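Local coordinates for cellobiose 2-epimerase (PDB 5ZHB), which catalyses the epimerisation of cellobiose at C2 of its reducing-end glucose, converting it to the corresponding glucosyl-mannose, at residues A[1-5]-A[384-388]; A[9-13]-A[66-71]; A[153-158]-A[180-186]; A[240-246]-A[292-297]. All coordinates share one frame; numbering follows the deposited sequence.

The twelve long helices of this chain make up the (alpha/alpha)6-barrel of the N-acylglucosamine 2-epimerase family, and the four contacts illustrate how such a barrel is closed and its helices linked. Contact 1 joins the first and last helices, 2-21 and 375-387, and encloses the other three along the chain. Contact 2, nested within it and using helix 2-21 again, lies with its centre 14 Å away; the two meet where Ile-385 packs on Arg-9 and Leu-12. Contacts 3 and 4 follow in series, their centres 18 Å apart, where short strands lead into helices 183-199 and 245-262. These strand-to-helix junctions lie 30 to 35 Å, centre to centre, from the helix-end contacts 1 and 2.

Contact 1: residues A[1-5]-A[384-388]; sequences MNTFV and FIERV
Val-5 is the bump of this contact, and the end of helix 375-387, with Phe-384 and Ile-385, provides together with Val-388 the hollow that receives it. The two methyls of the valine divide the work. CG1, anti to the backbone N (chi1 172°), settles against the helix beside Ile-385, 3.9 Å from Ile-385 CA. CG2 enters the notch between Phe-384 and Val-388, where it lies 3.9 Å from Val-388 CG2 and 4.0 Å from Phe-384 CB. Met-1 lies alongside: its chain bends about the CB-CG and CG-SD bonds, bringing the terminal methyl CE obliquely to the Phe-384 ring, 3.8 Å from CE1, while Met-1 CG lies more loosely near Val-388 CG2. At the other margin Asn-2 OD1 brushes Val-388 CG1. Phe-8 packs edge-to-face with Phe-384, and Met-1 also reaches Leu-329 of helix 326-343. The first and last helices of the (alpha/alpha)6-barrel are thereby laid against each other, closing the ring. No hydrogen bond or salt bridge crosses between 1-5 and 384-388, so the two chain ends are held here by complementary shape and the burial of apolar surface.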
# COMPACT_ATOMS: atom_id res chain seq x y z
N MET A 1 -16.52 20.35 -3.79
CA MET A 1 -15.83 19.03 -3.79
C MET A 1 -15.10 18.81 -5.11
O MET A 1 -14.04 18.19 -5.16
CB MET A 1 -16.81 17.87 -3.58
CG MET A 1 -16.12 16.59 -3.16
SD MET A 1 -15.04 16.94 -1.76
CE MET A 1 -13.50 16.07 -2.07
N ASN A 2 -15.69 19.31 -6.19
CA ASN A 2 -15.01 19.36 -7.48
C ASN A 2 -13.77 20.26 -7.36
O ASN A 2 -12.77 20.01 -8.02
CB ASN A 2 -15.97 19.79 -8.58
CG ASN A 2 -17.04 18.75 -8.79
OD1 ASN A 2 -16.95 17.94 -9.72
ND2 ASN A 2 -18.05 18.73 -7.92
N THR A 3 -13.87 21.29 -6.51
CA THR A 3 -12.77 22.19 -6.21
C THR A 3 -11.59 21.42 -5.63
O THR A 3 -10.47 21.56 -6.13
CB THR A 3 -13.25 23.29 -5.26
OG1 THR A 3 -12.11 24.08 -4.97
CG2 THR A 3 -13.80 22.77 -3.94
N PHE A 4 -11.85 20.60 -4.60
CA PHE A 4 -10.80 19.86 -3.92
C PHE A 4 -10.21 18.85 -4.91
O PHE A 4 -9.00 18.71 -5.00
CB PHE A 4 -11.31 19.27 -2.58
CG PHE A 4 -11.36 20.29 -1.44
CD1 PHE A 4 -10.20 20.64 -0.74
CD2 PHE A 4 -12.55 20.91 -1.08
CE1 PHE A 4 -10.24 21.59 0.29
CE2 PHE A 4 -12.59 21.85 -0.05
CZ PHE A 4 -11.43 22.20 0.63
N VAL A 5 -11.07 18.17 -5.69
CA VAL A 5 -10.61 17.10 -6.56
C VAL A 5 -9.76 17.66 -7.71
O VAL A 5 -8.79 17.01 -8.12
CB VAL A 5 -11.76 16.21 -7.06
CG1 VAL A 5 -11.31 15.22 -8.13
CG2 VAL A 5 -12.38 15.46 -5.90
N PHE A 384 -10.18 9.76 -5.39
CA PHE A 384 -11.07 10.91 -5.40
C PHE A 384 -11.54 11.25 -6.81
O PHE A 384 -12.72 11.49 -7.04
CB PHE A 384 -10.39 12.13 -4.80
CG PHE A 384 -10.50 12.15 -3.29
CD1 PHE A 384 -11.59 12.76 -2.67
CD2 PHE A 384 -9.53 11.57 -2.49
CE1 PHE A 384 -11.65 12.85 -1.28
CE2 PHE A 384 -9.64 11.58 -1.11
CZ PHE A 384 -10.69 12.23 -0.50
N ILE A 385 -10.63 11.26 -7.77
CA ILE A 385 -11.03 11.50 -9.14
C ILE A 385 -12.17 10.55 -9.56
O ILE A 385 -13.17 10.96 -10.16
CB ILE A 385 -9.81 11.40 -10.07
CG1 ILE A 385 -8.85 12.59 -9.86
CG2 ILE A 385 -10.28 11.29 -11.53
CD1 ILE A 385 -7.43 12.38 -10.39
N GLU A 386 -12.02 9.26 -9.27
CA GLU A 386 -12.94 8.24 -9.73
C GLU A 386 -14.23 8.28 -8.90
O GLU A 386 -15.32 8.07 -9.43
CB GLU A 386 -12.27 6.86 -9.68
CG GLU A 386 -12.67 5.91 -10.81
CD GLU A 386 -12.24 4.44 -10.66
OE1 GLU A 386 -12.51 3.64 -11.57
OE2 GLU A 386 -11.65 4.06 -9.63
N ARG A 387 -14.12 8.54 -7.59
CA ARG A 387 -15.31 8.54 -6.75
C ARG A 387 -16.22 9.73 -7.08
O ARG A 387 -17.44 9.58 -7.06
CB ARG A 387 -14.92 8.56 -5.27
CG ARG A 387 -14.44 7.21 -4.75
CD ARG A 387 -13.78 7.38 -3.39
NE ARG A 387 -13.10 6.14 -2.97
CZ ARG A 387 -13.61 5.31 -2.07
NH1 ARG A 387 -14.83 5.50 -1.61
NH2 ARG A 387 -12.89 4.28 -1.63
N VAL A 388 -15.61 10.90 -7.34
CA VAL A 388 -16.27 12.11 -7.81
C VAL A 388 -16.11 12.23 -9.34
O VAL A 388 -16.71 11.41 -10.08
CB VAL A 388 -15.65 13.35 -7.12
CG1 VAL A 388 -16.36 14.65 -7.47
CG2 VAL A 388 -15.54 13.21 -5.61

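Contact 2: residues A[9-13]-A[66-71]; sequences RNELE and LKKEAY
Glu-13 and Leu-66 lead a contact that ties the first helix of the (alpha/alpha)6-barrel to the turn between helices 49-66 and 69-86, with a salt-bridge network of Arg-9, Glu-13 and Lys-68 at its polar side. The Glu-13 carboxylate lies between two cations. Its OE1 takes the NE hydrogen of Arg-9, one helical turn earlier, at 3.1 Å; OE2 takes Lys-68 NZ at 3.2 Å, and the two donors stand well out of the carboxylate plane, one on each face. Tyr-71 OH donates to Glu-13 OE2 at 3.1 Å, meeting the anti lone pair of that oxygen. The carboxylate oxygen meets the edge of the tyrosine ring, whose plane is turned 54° from that of the carboxylate. A glutamine in place of Glu-13 would probably leave Arg-9 and Lys-68 without the negative charge that joins helix 2-21 to the turn. The apolar side belongs to Leu-66, whose two methyls diverge: CD1 packs against Leu-12 CD2 at 3.8 Å and also touches the Glu-13 carboxylate. Lys-67 turns the chain out of the preceding helix with a positive phi (75°), and Lys-68 lays its CB over one face of the Tyr-71 ring. Arg-9, extended from CG to NE with CG anti to N (chi1 -168°), carries its guanidinium alongside Leu-66. There Leu-66 CD2 sits over the centre of one guanidinium face, 3.6 Å from Arg-9 CZ.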
# COMPACT_ATOMS: atom_id res chain seq x y z
N ARG A 9 -6.03 16.31 -8.65
CA ARG A 9 -5.66 15.98 -10.01
C ARG A 9 -4.50 16.84 -10.51
O ARG A 9 -3.63 16.32 -11.19
CB ARG A 9 -6.86 16.21 -10.93
CG ARG A 9 -6.68 15.61 -12.32
CD ARG A 9 -7.89 16.03 -13.18
NE ARG A 9 -7.73 15.53 -14.54
CZ ARG A 9 -8.65 14.87 -15.25
NH1 ARG A 9 -9.83 14.58 -14.72
NH2 ARG A 9 -8.37 14.50 -16.49
N ASN A 10 -4.53 18.15 -10.22
CA ASN A 10 -3.42 19.03 -10.53
C ASN A 10 -2.14 18.53 -9.86
O ASN A 10 -1.08 18.49 -10.49
CB ASN A 10 -3.78 20.46 -10.15
CG ASN A 10 -2.62 21.42 -10.29
OD1 ASN A 10 -2.09 21.93 -9.29
ND2 ASN A 10 -2.21 21.65 -11.52
N GLU A 11 -2.23 18.17 -8.58
CA GLU A 11 -1.07 17.69 -7.82
C GLU A 11 -0.53 16.44 -8.50
O GLU A 11 0.68 16.34 -8.75
CB GLU A 11 -1.36 17.54 -6.32
CG GLU A 11 -0.21 16.94 -5.51
CD GLU A 11 1.12 17.70 -5.54
OE1 GLU A 11 1.09 18.91 -5.85
OE2 GLU A 11 2.18 17.09 -5.28
N LEU A 12 -1.44 15.55 -8.89
CA LEU A 12 -1.05 14.29 -9.48
C LEU A 12 -0.33 14.51 -10.82
O LEU A 12 0.76 14.00 -11.02
CB LEU A 12 -2.26 13.39 -9.67
CG LEU A 12 -2.00 12.06 -10.38
CD1 LEU A 12 -0.98 11.24 -9.61
CD2 LEU A 12 -3.30 11.33 -10.54
N GLU A 13 -0.98 15.23 -11.72
CA GLU A 13 -0.55 15.32 -13.11
C GLU A 13 0.59 16.32 -13.28
O GLU A 13 1.39 16.15 -14.18
CB GLU A 13 -1.75 15.67 -13.99
CG GLU A 13 -2.78 14.55 -14.03
CD GLU A 13 -3.73 14.56 -15.21
OE1 GLU A 13 -4.68 15.36 -15.17
OE2 GLU A 13 -3.50 13.76 -16.17
N LEU A 66 -7.00 8.29 -16.21
CA LEU A 66 -6.76 9.56 -16.88
C LEU A 66 -6.44 9.39 -18.36
O LEU A 66 -6.49 10.39 -19.07
CB LEU A 66 -5.64 10.31 -16.19
CG LEU A 66 -5.91 10.68 -14.73
CD1 LEU A 66 -4.63 11.20 -14.10
CD2 LEU A 66 -7.05 11.69 -14.61
N LYS A 67 -5.97 8.20 -18.78
CA LYS A 67 -5.96 7.78 -20.17
C LYS A 67 -4.87 8.46 -21.00
O LYS A 67 -4.86 8.29 -22.21
CB LYS A 67 -7.33 7.96 -20.84
CG LYS A 67 -8.46 7.17 -20.19
CD LYS A 67 -9.83 7.53 -20.74
CE LYS A 67 -10.92 7.55 -19.73
NZ LYS A 67 -11.50 6.22 -19.53
N LYS A 68 -3.92 9.17 -20.37
CA LYS A 68 -2.81 9.75 -21.10
C LYS A 68 -1.82 8.66 -21.46
O LYS A 68 -1.43 7.89 -20.59
CB LYS A 68 -2.09 10.80 -20.26
CG LYS A 68 -2.77 12.14 -20.06
CD LYS A 68 -1.78 13.22 -19.62
CE LYS A 68 -2.26 14.63 -19.82
NZ LYS A 68 -3.54 14.82 -19.14
N GLU A 69 -1.35 8.64 -22.72
CA GLU A 69 -0.56 7.53 -23.23
C GLU A 69 0.83 7.50 -22.59
O GLU A 69 1.43 6.45 -22.48
CB GLU A 69 -0.47 7.59 -24.76
CG GLU A 69 -0.34 6.23 -25.44
CD GLU A 69 -1.57 5.31 -25.49
OE1 GLU A 69 -2.68 5.64 -24.98
OE2 GLU A 69 -1.42 4.22 -26.09
N ALA A 70 1.35 8.65 -22.16
CA ALA A 70 2.63 8.67 -21.46
C ALA A 70 2.58 7.74 -20.24
O ALA A 70 3.58 7.08 -19.94
CB ALA A 70 2.99 10.07 -21.05
N TYR A 71 1.43 7.66 -19.57
CA TYR A 71 1.30 6.88 -18.35
C TYR A 71 1.40 5.38 -18.66
O TYR A 71 2.03 4.64 -17.91
CB TYR A 71 0.00 7.22 -17.60
CG TYR A 71 -0.15 8.67 -17.16
CD1 TYR A 71 0.96 9.51 -16.98
CD2 TYR A 71 -1.41 9.20 -16.93
CE1 TYR A 71 0.81 10.83 -16.58
CE2 TYR A 71 -1.57 10.52 -16.56
CZ TYR A 71 -0.47 11.33 -16.39
OH TYR A 71 -0.67 12.61 -15.99

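Contact 3: residues A[153-158]-A[180-186]; sequences TNAYKE and DITMNTH
Tyr-156 and His-186 bring their CA atoms to 6.7 Å where strand 155-156 passes the junction of strand 181-182 with helix 183-199, without strand pairing between them. His-186 bridges the gap: its NE2 accepts the backbone N-H of Tyr-156 at 2.9 Å, from a donor 35° out of the ring plane, while ND1 donates to Thr-182 O at 2.6 Å, almost within that plane. With both nitrogens engaged, the imidazole is fixed in rotation. Tyr-156 offers it a ring edge, CD2 facing His-186 CD2. Beyond lies Glu-158, its chain bent about CB-CG (chi2 -69°). OE2 receives Thr-182 OG1 and Thr-185 OG1, each at 2.8 Å, from opposite faces of the carboxylate, and a water that also links Tyr-156 O and Thr-182 N. Thr-182 is the N-cap, its OG1 accepting Thr-185 N, so Glu-158, bonded to the capping hydroxyl, probably restrains the cap. With an alanine for Glu-158, the Thr-182 and Thr-185 hydroxyls would probably lose the acceptor they share, and the water at Tyr-156 O one of its partners. Around the contact, Trp-236 meets His-186 edge-to-face, Leu-212 of helix 203-220 touches Tyr-156 and His-186, and His-110 of strand 106-110 touches Glu-158 and Thr-185.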
# COMPACT_ATOMS: atom_id res chain seq x y z
N THR A 153 -2.94 -22.55 11.26
CA THR A 153 -3.26 -21.36 12.05
C THR A 153 -4.33 -20.50 11.37
O THR A 153 -4.84 -19.58 12.00
CB THR A 153 -1.99 -20.55 12.29
OG1 THR A 153 -1.50 -20.19 11.00
CG2 THR A 153 -0.92 -21.32 13.04
N ASN A 154 -4.66 -20.81 10.11
CA ASN A 154 -5.42 -19.97 9.20
C ASN A 154 -4.75 -18.58 9.05
O ASN A 154 -5.32 -17.55 9.41
CB ASN A 154 -6.88 -19.83 9.59
CG ASN A 154 -7.73 -19.32 8.45
OD1 ASN A 154 -7.36 -19.40 7.27
ND2 ASN A 154 -8.93 -18.84 8.77
N ALA A 155 -3.51 -18.57 8.55
CA ALA A 155 -2.80 -17.29 8.45
C ALA A 155 -1.79 -17.35 7.31
O ALA A 155 -1.20 -18.40 7.03
CB ALA A 155 -2.17 -16.97 9.77
N TYR A 156 -1.66 -16.24 6.58
CA TYR A 156 -0.59 -16.12 5.61
C TYR A 156 0.73 -15.98 6.35
O TYR A 156 0.82 -15.48 7.47
CB TYR A 156 -0.98 -15.03 4.60
CG TYR A 156 -2.14 -15.47 3.73
CD1 TYR A 156 -1.92 -16.20 2.57
CD2 TYR A 156 -3.47 -15.21 4.11
CE1 TYR A 156 -2.99 -16.64 1.81
CE2 TYR A 156 -4.53 -15.66 3.35
CZ TYR A 156 -4.29 -16.33 2.17
OH TYR A 156 -5.32 -16.84 1.42
N LYS A 157 1.78 -16.47 5.69
CA LYS A 157 3.11 -16.52 6.22
C LYS A 157 3.88 -15.27 5.79
O LYS A 157 3.31 -14.36 5.18
CB LYS A 157 3.71 -17.85 5.74
CG LYS A 157 3.14 -19.12 6.38
CD LYS A 157 3.93 -20.35 5.95
CE LYS A 157 3.43 -21.62 6.56
NZ LYS A 157 4.37 -22.73 6.29
N GLU A 158 5.16 -15.21 6.19
CA GLU A 158 5.97 -14.00 6.11
C GLU A 158 7.14 -14.26 5.15
O GLU A 158 7.01 -14.03 3.95
CB GLU A 158 6.41 -13.56 7.50
CG GLU A 158 5.27 -13.04 8.39
CD GLU A 158 4.72 -11.70 7.89
OE1 GLU A 158 5.57 -10.87 7.50
OE2 GLU A 158 3.51 -11.49 7.91
N ASP A 180 4.73 -13.96 14.50
CA ASP A 180 4.49 -15.05 13.55
C ASP A 180 3.51 -14.63 12.46
O ASP A 180 3.47 -15.21 11.37
CB ASP A 180 3.94 -16.25 14.30
CG ASP A 180 4.83 -16.71 15.46
OD1 ASP A 180 5.98 -17.11 15.19
OD2 ASP A 180 4.39 -16.59 16.63
N ILE A 181 2.60 -13.72 12.83
CA ILE A 181 1.50 -13.33 11.95
C ILE A 181 1.46 -11.81 12.01
O ILE A 181 1.68 -11.23 13.07
CB ILE A 181 0.15 -13.96 12.37
CG1 ILE A 181 0.10 -15.48 12.13
CG2 ILE A 181 -1.00 -13.25 11.65
CD1 ILE A 181 -1.12 -16.17 12.73
N THR A 182 1.27 -11.16 10.85
CA THR A 182 1.13 -9.71 10.80
C THR A 182 -0.15 -9.30 10.08
O THR A 182 -0.57 -9.85 9.07
CB THR A 182 2.36 -8.99 10.21
OG1 THR A 182 2.38 -9.10 8.78
CG2 THR A 182 3.65 -9.46 10.86
N MET A 183 -0.74 -8.23 10.64
CA MET A 183 -1.84 -7.50 10.04
C MET A 183 -1.40 -6.96 8.69
O MET A 183 -2.14 -7.08 7.70
CB MET A 183 -2.28 -6.38 11.01
CG MET A 183 -3.31 -5.40 10.48
SD MET A 183 -2.60 -4.07 9.49
CE MET A 183 -1.75 -3.14 10.75
N ASN A 184 -0.18 -6.44 8.64
CA ASN A 184 0.27 -5.77 7.41
C ASN A 184 0.22 -6.72 6.22
O ASN A 184 -0.27 -6.35 5.15
CB ASN A 184 1.64 -5.14 7.59
CG ASN A 184 2.01 -4.26 6.41
OD1 ASN A 184 1.37 -3.23 6.19
ND2 ASN A 184 2.98 -4.71 5.62
N THR A 185 0.78 -7.94 6.38
CA THR A 185 0.80 -8.90 5.27
C THR A 185 -0.62 -9.28 4.85
O THR A 185 -0.92 -9.29 3.67
CB THR A 185 1.62 -10.14 5.64
OG1 THR A 185 2.97 -9.71 5.82
CG2 THR A 185 1.59 -11.19 4.55
N HIS A 186 -1.50 -9.53 5.83
CA HIS A 186 -2.89 -9.87 5.56
C HIS A 186 -3.60 -8.74 4.81
O HIS A 186 -4.39 -9.00 3.89
CB HIS A 186 -3.56 -10.29 6.88
CG HIS A 186 -3.09 -11.66 7.29
ND1 HIS A 186 -1.90 -11.86 7.97
CD2 HIS A 186 -3.63 -12.89 7.09
CE1 HIS A 186 -1.74 -13.18 8.16
NE2 HIS A 186 -2.77 -13.83 7.64
O HOH W 1 1.45 -12.96 8.48
O HOH W 2 5.31 -7.94 7.84

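Contact 4: residues A[240-246]-A[292-297]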
# COMPACT_ATOMS: atom_id res chain seq x y z
N ILE A 240 1.84 -7.12 21.00
CA ILE A 240 2.40 -5.81 21.26
C ILE A 240 1.24 -4.82 21.42
O ILE A 240 0.21 -4.94 20.77
CB ILE A 240 3.37 -5.33 20.15
CG1 ILE A 240 4.48 -6.35 19.86
CG2 ILE A 240 3.97 -3.96 20.50
CD1 ILE A 240 5.56 -6.43 20.93
N ASP A 241 1.43 -3.86 22.33
CA ASP A 241 0.45 -2.80 22.50
C ASP A 241 0.78 -1.69 21.49
O ASP A 241 1.53 -0.78 21.83
CB ASP A 241 0.47 -2.27 23.93
CG ASP A 241 -0.43 -1.07 24.16
OD1 ASP A 241 -1.34 -0.87 23.34
OD2 ASP A 241 -0.17 -0.33 25.14
N LEU A 242 0.28 -1.81 20.25
CA LEU A 242 0.64 -0.89 19.17
C LEU A 242 -0.59 -0.58 18.33
O LEU A 242 -1.30 -1.47 17.89
CB LEU A 242 1.74 -1.45 18.28
CG LEU A 242 2.17 -0.60 17.06
CD1 LEU A 242 2.72 0.74 17.44
CD2 LEU A 242 3.20 -1.37 16.25
N LYS A 243 -0.85 0.70 18.13
CA LYS A 243 -1.89 1.14 17.23
C LYS A 243 -1.24 1.97 16.13
O LYS A 243 -0.46 2.85 16.44
CB LYS A 243 -2.87 2.08 17.94
CG LYS A 243 -3.87 1.40 18.83
CD LYS A 243 -3.48 1.27 20.28
CE LYS A 243 -4.70 0.81 21.05
NZ LYS A 243 -4.32 0.54 22.43
N SER A 244 -1.60 1.66 14.88
CA SER A 244 -1.05 2.31 13.71
C SER A 244 -2.21 2.94 12.95
O SER A 244 -3.02 2.23 12.34
CB SER A 244 -0.28 1.31 12.86
OG SER A 244 0.25 1.95 11.71
N TYR A 245 -2.35 4.26 13.11
CA TYR A 245 -3.57 4.97 12.75
C TYR A 245 -3.75 4.88 11.25
O TYR A 245 -4.87 4.76 10.73
CB TYR A 245 -3.50 6.44 13.20
CG TYR A 245 -3.34 6.65 14.70
CD1 TYR A 245 -4.40 6.41 15.59
CD2 TYR A 245 -2.16 7.15 15.24
CE1 TYR A 245 -4.27 6.64 16.95
CE2 TYR A 245 -2.00 7.35 16.60
CZ TYR A 245 -3.07 7.11 17.46
OH TYR A 245 -2.87 7.33 18.80
N GLY A 246 -2.62 4.92 10.55
CA GLY A 246 -2.66 4.89 9.10
C GLY A 246 -3.12 3.56 8.56
O GLY A 246 -3.89 3.53 7.60
N ALA A 292 -1.46 11.65 13.53
CA ALA A 292 -0.33 11.04 14.19
C ALA A 292 0.01 9.73 13.50
O ALA A 292 -0.77 9.22 12.70
CB ALA A 292 -0.65 10.81 15.67
N TYR A 293 1.16 9.15 13.89
CA TYR A 293 1.65 7.93 13.26
C TYR A 293 1.26 6.68 14.04
O TYR A 293 0.66 5.76 13.49
CB TYR A 293 3.17 8.07 13.10
CG TYR A 293 3.83 6.90 12.40
CD1 TYR A 293 3.31 6.35 11.22
CD2 TYR A 293 4.97 6.33 12.93
CE1 TYR A 293 3.94 5.29 10.59
CE2 TYR A 293 5.59 5.25 12.32
CZ TYR A 293 5.06 4.73 11.15
OH TYR A 293 5.70 3.67 10.60
N GLU A 294 1.71 6.58 15.29
CA GLU A 294 1.57 5.34 16.04
C GLU A 294 1.38 5.68 17.51
O GLU A 294 1.79 6.76 17.96
CB GLU A 294 2.84 4.48 16.03
CG GLU A 294 3.05 3.69 14.75
CD GLU A 294 4.41 3.00 14.77
OE1 GLU A 294 5.29 3.35 15.58
OE2 GLU A 294 4.59 2.11 13.93
N ASN A 295 0.77 4.73 18.22
CA ASN A 295 0.68 4.79 19.68
C ASN A 295 1.18 3.45 20.23
O ASN A 295 0.56 2.42 20.06
CB ASN A 295 -0.71 5.20 20.12
CG ASN A 295 -0.85 5.28 21.62
OD1 ASN A 295 0.03 4.85 22.37
ND2 ASN A 295 -1.93 5.88 22.07
N GLU A 296 2.39 3.49 20.79
CA GLU A 296 3.07 2.30 21.25
C GLU A 296 3.13 2.37 22.77
O GLU A 296 3.72 3.30 23.31
CB GLU A 296 4.50 2.18 20.71
CG GLU A 296 5.08 0.79 20.97
CD GLU A 296 6.34 0.54 20.15
OE1 GLU A 296 6.94 1.50 19.63
OE2 GLU A 296 6.70 -0.63 19.98
N ASN A 297 2.53 1.37 23.42
CA ASN A 297 2.37 1.41 24.86
C ASN A 297 1.50 2.64 25.11
O ASN A 297 0.48 2.82 24.45
CB ASN A 297 3.75 1.28 25.51
CG ASN A 297 4.48 0.05 25.01
OD1 ASN A 297 5.63 0.14 24.55
ND2 ASN A 297 3.83 -1.10 25.05
O HOH W 3 -2.46 3.00 23.99
O HOH W 4 0.14 4.63 11.01
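Lys-243 and Asn-295 form the hydrogen-bonded pair at the middle of two antiparallel strands, 242-244 and 294-296, whose axes approach to 4.7 Å. The backbone bonds come first. Lys-243 N donates to Asn-295 O, and Asn-295 N returns the bond to Lys-243 O, each at 2.9 Å. Asn-297 N continues the ladder to Asp-241 O in a nearly straight bond (175°), just where Asp-241 centres an inverse gamma turn; at the other end Tyr-245 N reaches Tyr-293 O only weakly. CA-H...O contacts fill the non-hydrogen-bonded steps, as from Glu-294 CA to Lys-243 O at 3.2 Å. Water reinforces the helix-proximal end: one molecule joins Tyr-293 O, Gly-246 N and Ser-244 OG, a hydroxyl also bonded to His-247. Among the charges, Lys-243 NZ makes a weak salt bridge back to Asp-241 OD1, just before the strand, 3.4 Å away. Apolar packing follows. Leu-242 CG is anti to the backbone N (chi1 177°), which takes CD1 across the aliphatic stems of Glu-294 and Glu-296, 4.0 Å from Glu-296 CB. At the helix end, Tyr-245 CE2 comes to 3.8 Å from Ala-292 CB, and Tyr-245 OH reaches Asn-295 CB. Strand 242-244 is one of the two outer strands of its four-stranded antiparallel sheet and runs directly into helix 245-262, while 294-296 pairs on its other edge with strand 299-305, whose Ile-300 touches Tyr-245.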